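Lysosome-associated membrane glycoprotein 2 (Mus musculus, PDB 5GV3) inhibits the proton channel TMEM175 directly as a lysosomal membrane glycoprotein, which aids acidification of the lysosome, and also serves lysosome biogenesis and autophagy. Local coordinates at residues T12-E17 with A58-Q63. Numbering follows the deposited sequence.
Sequences TCLYAE and AKIMIQ. With ZN (zinc ion), chain C; NAG (2-acetamido-2-deoxy-beta-D-glucopyranose), chain L.
Leu14 and Ala16 meet Ala58 and Ile60 in the apolar core between two beta sheets of the first lumenal domain. The two methyl groups of Leu14 divide the work. Leu14 CD1 lies 3.8 Å from Ala58 CB, and Leu14 CD2 lies 3.8 Å from Ile60 CD1. Chi1 of -180° sends Leu14 CG on toward strand 59-64, where the side chain crosses that of Ile60 at a slant. Ile60 CD1 ends the extended branch (chi2 172°). Ile60 CD1 also touches Ala16 CB at 3.5 Å, so one methyl bridges two residues of the facing strand. Phe74 of strand 68-76 packs on both Leu14 and Ile60. In the mixed sheet, Leu6 packs beside Leu14 and Leu145 beside Ala16.

The two sheets pack through the apolar interior of the beta-prism fold of LAMP lumenal domains. Strand 11-28 belongs to the mixed sheet, and strand 59-64 is an outermost strand of the four-stranded antiparallel sheet. Cys13 and Leu14 both face Leu6 in a classic beta bulge. A disulfide ties Cys13 to Cys51, in the loop ahead of strand 59-64.

Tyr15 starts from the opposite side of its strand, with CB away from segment 58-63. Acetamido oxygen O7 of the GlcNAc on Asn5 lies over one ring face, 3.3 Å from Tyr15 CE1. Tyr15 OH donates to Glu17 OE1 at 2.6 Å, reaching it from 49° above the carboxylate plane. Both carboxylate oxygens of Glu17 bind a zinc ion, OE1 and OE2 each at 2.0 Å, and a water is a further ligand. OE1 thus serves metal and tyrosine hydroxyl together, which would limit rotation of the carboxylate.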
ATOM      1  N   THR A  12      -3.072 -20.337  -3.341  1.00 49.29           N
ATOM      2  CA  THR A  12      -2.962 -18.892  -3.239  1.00 45.82           C
ATOM      3  C   THR A  12      -4.268 -18.210  -3.633  1.00 55.24           C
ATOM      4  O   THR A  12      -4.807 -18.480  -4.704  1.00 54.81           O
ATOM      5  CB  THR A  12      -1.845 -18.370  -4.151  1.00 47.88           C
ATOM      6  OG1 THR A  12      -0.589 -18.916  -3.734  1.00 50.92           O
ATOM      7  CG2 THR A  12      -1.783 -16.846  -4.109  1.00 50.05           C
ATOM      8  N   CYS A  13      -4.778 -17.326  -2.774  1.00 44.12           N
ATOM      9  CA  CYS A  13      -5.987 -16.579  -3.120  1.00 50.01           C
ATOM     10  C   CYS A  13      -5.682 -15.100  -3.344  1.00 44.76           C
ATOM     11  O   CYS A  13      -6.483 -14.388  -3.938  1.00 48.98           O
ATOM     12  CB  CYS A  13      -7.066 -16.739  -2.047  1.00 48.07           C
ATOM     13  SG  CYS A  13      -6.499 -16.602  -0.346  1.00 60.88           S
ATOM     14  N   LEU A  14      -4.514 -14.649  -2.889  1.00 41.51           N
ATOM     15  CA  LEU A  14      -4.072 -13.272  -3.133  1.00 36.73           C
ATOM     16  C   LEU A  14      -2.545 -13.213  -3.144  1.00 40.44           C
ATOM     17  O   LEU A  14      -1.891 -13.739  -2.247  1.00 38.64           O
ATOM     18  CB  LEU A  14      -4.626 -12.309  -2.080  1.00 34.67           C
ATOM     19  CG  LEU A  14      -4.250 -10.814  -2.208  1.00 40.64           C
ATOM     20  CD1 LEU A  14      -5.395  -9.911  -1.762  1.00 46.71           C
ATOM     21  CD2 LEU A  14      -2.962 -10.441  -1.450  1.00 32.45           C
ATOM     22  N   TYR A  15      -1.981 -12.585  -4.169  1.00 36.46           N
ATOM     23  CA  TYR A  15      -0.543 -12.380  -4.207  1.00 38.77           C
ATOM     24  C   TYR A  15      -0.233 -10.905  -4.442  1.00 40.21           C
ATOM     25  O   TYR A  15      -0.828 -10.262  -5.309  1.00 44.73           O
ATOM     26  CB  TYR A  15       0.128 -13.236  -5.285  1.00 42.39           C
ATOM     27  CG  TYR A  15       1.643 -13.101  -5.277  1.00 39.77           C
ATOM     28  CD1 TYR A  15       2.425 -13.902  -4.453  1.00 42.58           C
ATOM     29  CD2 TYR A  15       2.285 -12.170  -6.078  1.00 34.66           C
ATOM     30  CE1 TYR A  15       3.799 -13.782  -4.431  1.00 46.33           C
ATOM     31  CE2 TYR A  15       3.662 -12.040  -6.058  1.00 46.89           C
ATOM     32  CZ  TYR A  15       4.411 -12.847  -5.233  1.00 45.47           C
ATOM     33  OH  TYR A  15       5.783 -12.719  -5.207  1.00 46.84           O
ATOM     34  N   ALA A  16       0.695 -10.370  -3.655  1.00 37.04           N
ATOM     35  CA  ALA A  16       1.122  -8.990  -3.807  1.00 36.12           C
ATOM     36  C   ALA A  16       2.623  -8.874  -3.569  1.00 35.81           C
ATOM     37  O   ALA A  16       3.135  -9.333  -2.555  1.00 38.49           O
ATOM     38  CB  ALA A  16       0.352  -8.088  -2.852  1.00 35.69           C
ATOM     39  N   GLU A  17       3.315  -8.282  -4.535  1.00 38.35           N
ATOM     40  CA  GLU A  17       4.753  -8.049  -4.487  1.00 40.73           C
ATOM     41  C   GLU A  17       4.982  -6.603  -4.919  1.00 38.67           C
ATOM     42  O   GLU A  17       4.573  -6.225  -6.013  1.00 40.59           O
ATOM     43  CB  GLU A  17       5.451  -9.076  -5.401  1.00 37.72           C
ATOM     44  CG  GLU A  17       6.968  -9.002  -5.702  1.00 54.27           C
ATOM     45  CD  GLU A  17       7.409 -10.103  -6.719  1.00 55.13           C
ATOM     46  OE1 GLU A  17       6.616 -11.023  -7.007  1.00 51.42           O
ATOM     47  OE2 GLU A  17       8.533 -10.092  -7.253  1.00 81.17           O
ATOM     48  N   ALA A  58     -11.206  -9.059  -0.254  1.00 65.26           N
ATOM     49  CA  ALA A  58      -9.760  -9.163   0.102  1.00 55.53           C
ATOM     50  C   ALA A  58      -8.962  -7.875   0.298  1.00 64.04           C
ATOM     51  O   ALA A  58      -8.924  -7.015  -0.570  1.00113.47           O
ATOM     52  CB  ALA A  58      -9.065  -9.981  -0.924  1.00 49.14           C
ATOM     53  N   LYS A  59      -8.437  -7.701   1.507  1.00 44.38           N
ATOM     54  CA  LYS A  59      -7.646  -6.524   1.858  1.00 54.15           C
ATOM     55  C   LYS A  59      -6.185  -6.832   2.233  1.00 47.53           C
ATOM     56  O   LYS A  59      -5.838  -7.934   2.655  1.00 42.91           O
ATOM     57  CB  LYS A  59      -8.308  -5.765   3.021  1.00 39.65           C
ATOM     58  CG  LYS A  59      -8.432  -6.529   4.353  1.00 55.81           C
ATOM     59  CD  LYS A  59      -9.200  -5.721   5.430  1.00 65.44           C
ATOM     60  CE  LYS A  59      -9.458  -6.583   6.675  1.00 71.86           C
ATOM     61  NZ  LYS A  59     -10.251  -5.894   7.738  1.00 77.73           N
ATOM     62  N   ILE A  60      -5.338  -5.821   2.092  1.00 39.46           N
ATOM     63  CA  ILE A  60      -3.983  -5.901   2.595  1.00 38.00           C
ATOM     64  C   ILE A  60      -3.753  -4.823   3.632  1.00 40.00           C
ATOM     65  O   ILE A  60      -4.115  -3.663   3.432  1.00 37.99           O
ATOM     66  CB  ILE A  60      -2.948  -5.757   1.478  1.00 30.76           C
ATOM     67  CG1 ILE A  60      -2.922  -7.019   0.614  1.00 37.07           C
ATOM     68  CG2 ILE A  60      -1.570  -5.503   2.050  1.00 40.87           C
ATOM     69  CD1 ILE A  60      -2.055  -6.851  -0.627  1.00 36.83           C
ATOM     70  N   MET A  61      -3.166  -5.224   4.752  1.00 37.08           N
ATOM     71  CA  MET A  61      -2.794  -4.282   5.794  1.00 45.20           C
ATOM     72  C   MET A  61      -1.317  -4.417   6.155  1.00 42.40           C
ATOM     73  O   MET A  61      -0.805  -5.517   6.291  1.00 38.70           O
ATOM     74  CB  MET A  61      -3.667  -4.486   7.028  1.00 45.91           C
ATOM     75  CG  MET A  61      -5.149  -4.325   6.742  1.00 51.09           C
ATOM     76  SD  MET A  61      -6.177  -4.599   8.192  1.00 51.48           S
ATOM     77  CE  MET A  61      -5.681  -3.204   9.205  1.00 51.29           C
ATOM     78  N   ILE A  62      -0.620  -3.291   6.236  1.00 43.28           N
ATOM     79  CA  ILE A  62       0.796  -3.301   6.566  1.00 34.95           C
ATOM     80  C   ILE A  62       1.052  -2.451   7.806  1.00 41.92           C
ATOM     81  O   ILE A  62       0.593  -1.319   7.876  1.00 41.09           O
ATOM     82  CB  ILE A  62       1.641  -2.788   5.391  1.00 41.13           C
ATOM     83  CG1 ILE A  62       1.430  -3.683   4.158  1.00 37.15           C
ATOM     84  CG2 ILE A  62       3.109  -2.708   5.782  1.00 41.15           C
ATOM     85  CD1 ILE A  62       1.950  -5.120   4.327  1.00 28.30           C
ATOM     86  N   GLN A  63       1.759  -2.995   8.790  1.00 42.64           N
ATOM     87  CA  GLN A  63       2.151  -2.199   9.955  1.00 48.11           C
ATOM     88  C   GLN A  63       3.666  -2.099  10.024  1.00 45.66           C
ATOM     89  O   GLN A  63       4.376  -3.034   9.667  1.00 47.59           O
ATOM     90  CB  GLN A  63       1.606  -2.789  11.264  1.00 42.50           C
ATOM     91  CG  GLN A  63       0.143  -3.180  11.228  1.00 45.14           C
ATOM     92  CD  GLN A  63      -0.090  -4.495  10.498  1.00 50.34           C
ATOM     93  OE1 GLN A  63       0.712  -5.420  10.595  1.00 49.86           O
ATOM     94  NE2 GLN A  63      -1.177  -4.571   9.749  1.00 40.26           N
TER
HETATM   95 ZN    ZN C 201       8.022 -11.817  -8.192  1.00 45.33          ZN
HETATM   96  C1  NAG L 210       2.692 -18.471  -2.496  1.00 50.91           C
HETATM   97  C2  NAG L 210       3.852 -18.819  -3.457  1.00 49.80           C
HETATM   98  C3  NAG L 210       3.672 -20.210  -4.075  1.00 60.02           C
HETATM   99  C4  NAG L 210       3.410 -21.243  -2.986  1.00 56.65           C
HETATM  100  C5  NAG L 210       2.245 -20.793  -2.110  1.00 51.22           C
HETATM  101  C6  NAG L 210       1.983 -21.729  -0.954  1.00 46.17           C
HETATM  102  C7  NAG L 210       3.259 -17.377  -5.465  1.00 64.59           C
HETATM  103  C8  NAG L 210       1.893 -18.006  -5.557  1.00 60.38           C
HETATM  104  N2  NAG L 210       4.086 -17.794  -4.483  1.00 49.50           N
HETATM  105  O3  NAG L 210       4.827 -20.570  -4.822  1.00 57.78           O
HETATM  106  O4  NAG L 210       3.103 -22.499  -3.579  1.00 54.39           O
HETATM  107  O5  NAG L 210       2.547 -19.514  -1.537  1.00 47.74           O
HETATM  108  O6  NAG L 210       2.643 -21.280   0.224  1.00 59.33           O
HETATM  109  O7  NAG L 210       3.609 -16.510  -6.258  1.00 74.99           O
HETATM  110  O   HOH W   1       6.560 -13.220  -8.702  1.00 61.32           O